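Local coordinates for protein extracellular ligand-binding receptor (Rhodopseudomonas palustris, PDB 4F06) that binds p-hydroxybenzoic acid, a lignin-derived aromatic, and probably delivers such benzoate derivatives to an ABC transporter as its solute-binding protein, at residues Ala62-Leu67 with Ala89-Glu94. Sequence-based numbering, arbitrary orientation.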
loop_
_atom_site.group_PDB
_atom_site.type_symbol
_atom_site.label_atom_id
_atom_site.label_comp_id
_atom_site.label_asym_id
_atom_site.label_seq_id
_atom_site.Cartn_x
_atom_site.Cartn_y
_atom_site.Cartn_z
ATOM N N ALA A 62 6.603 10.617 18.298
ATOM C CA ALA A 62 6.026 10.876 19.608
ATOM C C ALA A 62 4.836 9.956 19.865
ATOM O O ALA A 62 4.665 9.470 20.984
ATOM C CB ALA A 62 5.641 12.341 19.730
ATOM N N LEU A 63 4.003 9.697 18.852
ATOM C CA LEU A 63 2.871 8.792 19.071
ATOM C C LEU A 63 3.379 7.396 19.415
ATOM O O LEU A 63 2.817 6.745 20.304
ATOM C CB LEU A 63 2.017 8.708 17.803
ATOM C CG LEU A 63 1.214 9.966 17.422
ATOM C CD1 LEU A 63 0.599 9.739 16.044
ATOM C CD2 LEU A 63 0.183 10.330 18.465
ATOM N N ALA A 64 4.402 6.937 18.701
ATOM C CA ALA A 64 4.944 5.603 18.996
ATOM C C ALA A 64 5.495 5.519 20.417
ATOM O O ALA A 64 5.274 4.525 21.119
ATOM C CB ALA A 64 5.992 5.265 17.952
ATOM N N GLN A 65 6.237 6.561 20.809
ATOM C CA GLN A 65 6.809 6.557 22.159
ATOM C C GLN A 65 5.700 6.586 23.213
ATOM O O GLN A 65 5.824 5.897 24.223
ATOM C CB GLN A 65 7.761 7.742 22.336
ATOM C CG GLN A 65 9.003 7.544 21.502
ATOM C CD GLN A 65 9.928 8.726 21.472
ATOM O OE1 GLN A 65 9.493 9.879 21.625
ATOM N NE2 GLN A 65 11.234 8.443 21.303
ATOM N N GLU A 66 4.627 7.361 23.007
ATOM C CA GLU A 66 3.523 7.352 23.971
ATOM C C GLU A 66 2.871 5.975 24.039
ATOM O O GLU A 66 2.479 5.490 25.112
ATOM C CB GLU A 66 2.472 8.416 23.592
ATOM C CG GLU A 66 1.276 8.483 24.558
ATOM C CD GLU A 66 -0.032 7.644 24.246
ATOM O OE1 GLU A 66 -0.264 7.016 23.196
ATOM O OE2 GLU A 66 -0.952 7.620 25.103
ATOM N N LEU A 67 2.671 5.345 22.885
ATOM C CA LEU A 67 2.050 4.007 22.897
ATOM C C LEU A 67 2.953 2.994 23.648
ATOM O O LEU A 67 2.455 2.169 24.407
ATOM C CB LEU A 67 1.809 3.510 21.471
ATOM C CG LEU A 67 0.631 4.206 20.772
ATOM C CD1 LEU A 67 0.763 4.084 19.239
ATOM C CD2 LEU A 67 -0.668 3.631 21.306
ATOM N N ALA A 89 11.031 3.607 12.978
ATOM C CA ALA A 89 11.904 2.424 12.830
ATOM C C ALA A 89 13.091 2.345 13.817
ATOM O O ALA A 89 13.304 1.280 14.402
ATOM C CB ALA A 89 12.402 2.357 11.399
ATOM N N PRO A 90 13.861 3.442 14.000
ATOM C CA PRO A 90 15.087 3.328 14.832
ATOM C C PRO A 90 14.728 3.102 16.326
ATOM O O PRO A 90 15.624 2.740 17.091
ATOM C CB PRO A 90 15.903 4.628 14.539
ATOM C CG PRO A 90 14.920 5.541 13.926
ATOM C CD PRO A 90 13.790 4.767 13.331
ATOM N N LEU A 91 13.469 3.270 16.779
ATOM C CA LEU A 91 13.043 3.137 18.201
ATOM C C LEU A 91 12.897 1.678 18.582
ATOM O O LEU A 91 12.920 1.326 19.758
ATOM C CB LEU A 91 11.628 3.864 18.476
ATOM C CG LEU A 91 11.474 5.298 18.052
ATOM C CD1 LEU A 91 10.056 5.665 18.322
ATOM C CD2 LEU A 91 12.421 6.132 18.897
ATOM N N LEU A 92 12.572 0.864 17.590
ATOM C CA LEU A 92 11.909 -0.419 17.862
ATOM C C LEU A 92 12.792 -1.419 18.583
ATOM O O LEU A 92 12.323 -2.110 19.497
ATOM C CB LEU A 92 11.427 -1.066 16.558
ATOM C CG LEU A 92 10.471 -0.205 15.713
ATOM C CD1 LEU A 92 10.278 -0.868 14.360
ATOM C CD2 LEU A 92 9.150 0.029 16.472
ATOM N N GLN A 93 14.072 -1.499 18.186
ATOM C CA GLN A 93 14.876 -2.557 18.738
ATOM C C GLN A 93 15.178 -2.288 20.219
ATOM O O GLN A 93 15.022 -3.181 21.086
ATOM C CB GLN A 93 16.143 -2.732 17.937
ATOM C CG GLN A 93 17.023 -3.884 18.412
ATOM C CD GLN A 93 18.228 -4.074 17.531
ATOM O OE1 GLN A 93 18.606 -3.214 16.735
ATOM N NE2 GLN A 93 18.868 -5.246 17.683
ATOM N N GLU A 94 15.557 -1.050 20.568
ATOM C CA GLU A 94 15.787 -0.712 21.972
ATOM C C GLU A 94 14.514 -0.880 22.797
ATOM O O GLU A 94 14.577 -1.292 23.969
ATOM C CB GLU A 94 16.381 0.710 22.095
ATOM C CG GLU A 94 16.710 1.138 23.520
ATOM C CD GLU A 94 17.843 0.334 24.131
ATOM O OE1 GLU A 94 18.576 -0.394 23.408
ATOM O OE2 GLU A 94 18.035 0.477 25.361
#
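Leu91 reaches across to helix 57-69 and sets its two methyl branches against Ala64 and Gln65, a compact example of how one forked side chain can bridge two neighbouring helical segments. The two branches touch different parts of the helix surface. CD1 lies 3.8 Å from CG of Gln65, and the same methyl comes to 4.1 Å from CB of Ala64, so it meets two consecutive residues of the helix at once. CD2 turns instead to the end of the glutamine, where it approaches NE2 of Gln65 at 3.5 Å, a van der Waals contact between a methyl and the amide nitrogen.

The torsions explain the fit. In Gln65, CG stands anti to the carbonyl carbon (chi1 -69°) and the chain then runs extended (chi2 173°), carrying the amide past the fork of Leu91, whose side chain it crosses at about a right angle. CG of Leu91 likewise lies opposite its own carbonyl carbon, beside the backbone N (chi1 -52°). CG of the glutamine thus offers an apolar face to CD1. The CB of Ala64 points toward the 89-94 segment and supplies the buried end of the contact. Leu91 is partly exposed, and its CD1 touches both the buried Ala64 and the exposed Gln65. With 115 Å² buried in all, counting both sides, the contact is small and is made by van der Waals contact, part of it between a methyl and an amide nitrogen.

Both segments belong to the lobe built on the sheet that contains strands 5-12, 43-51 and 75-78, in the periplasmic binding protein fold. Beneath the contact, Ala64, Leu67 and Leu92 all touch Leu76 of strand 75-78. Leu67 also packs on Val48 of strand 43-51, and Leu92 on Ile116 of strand 116-118, so the two helical segments lie side by side over the same sheet, with Leu91 and Gln65 meeting between them.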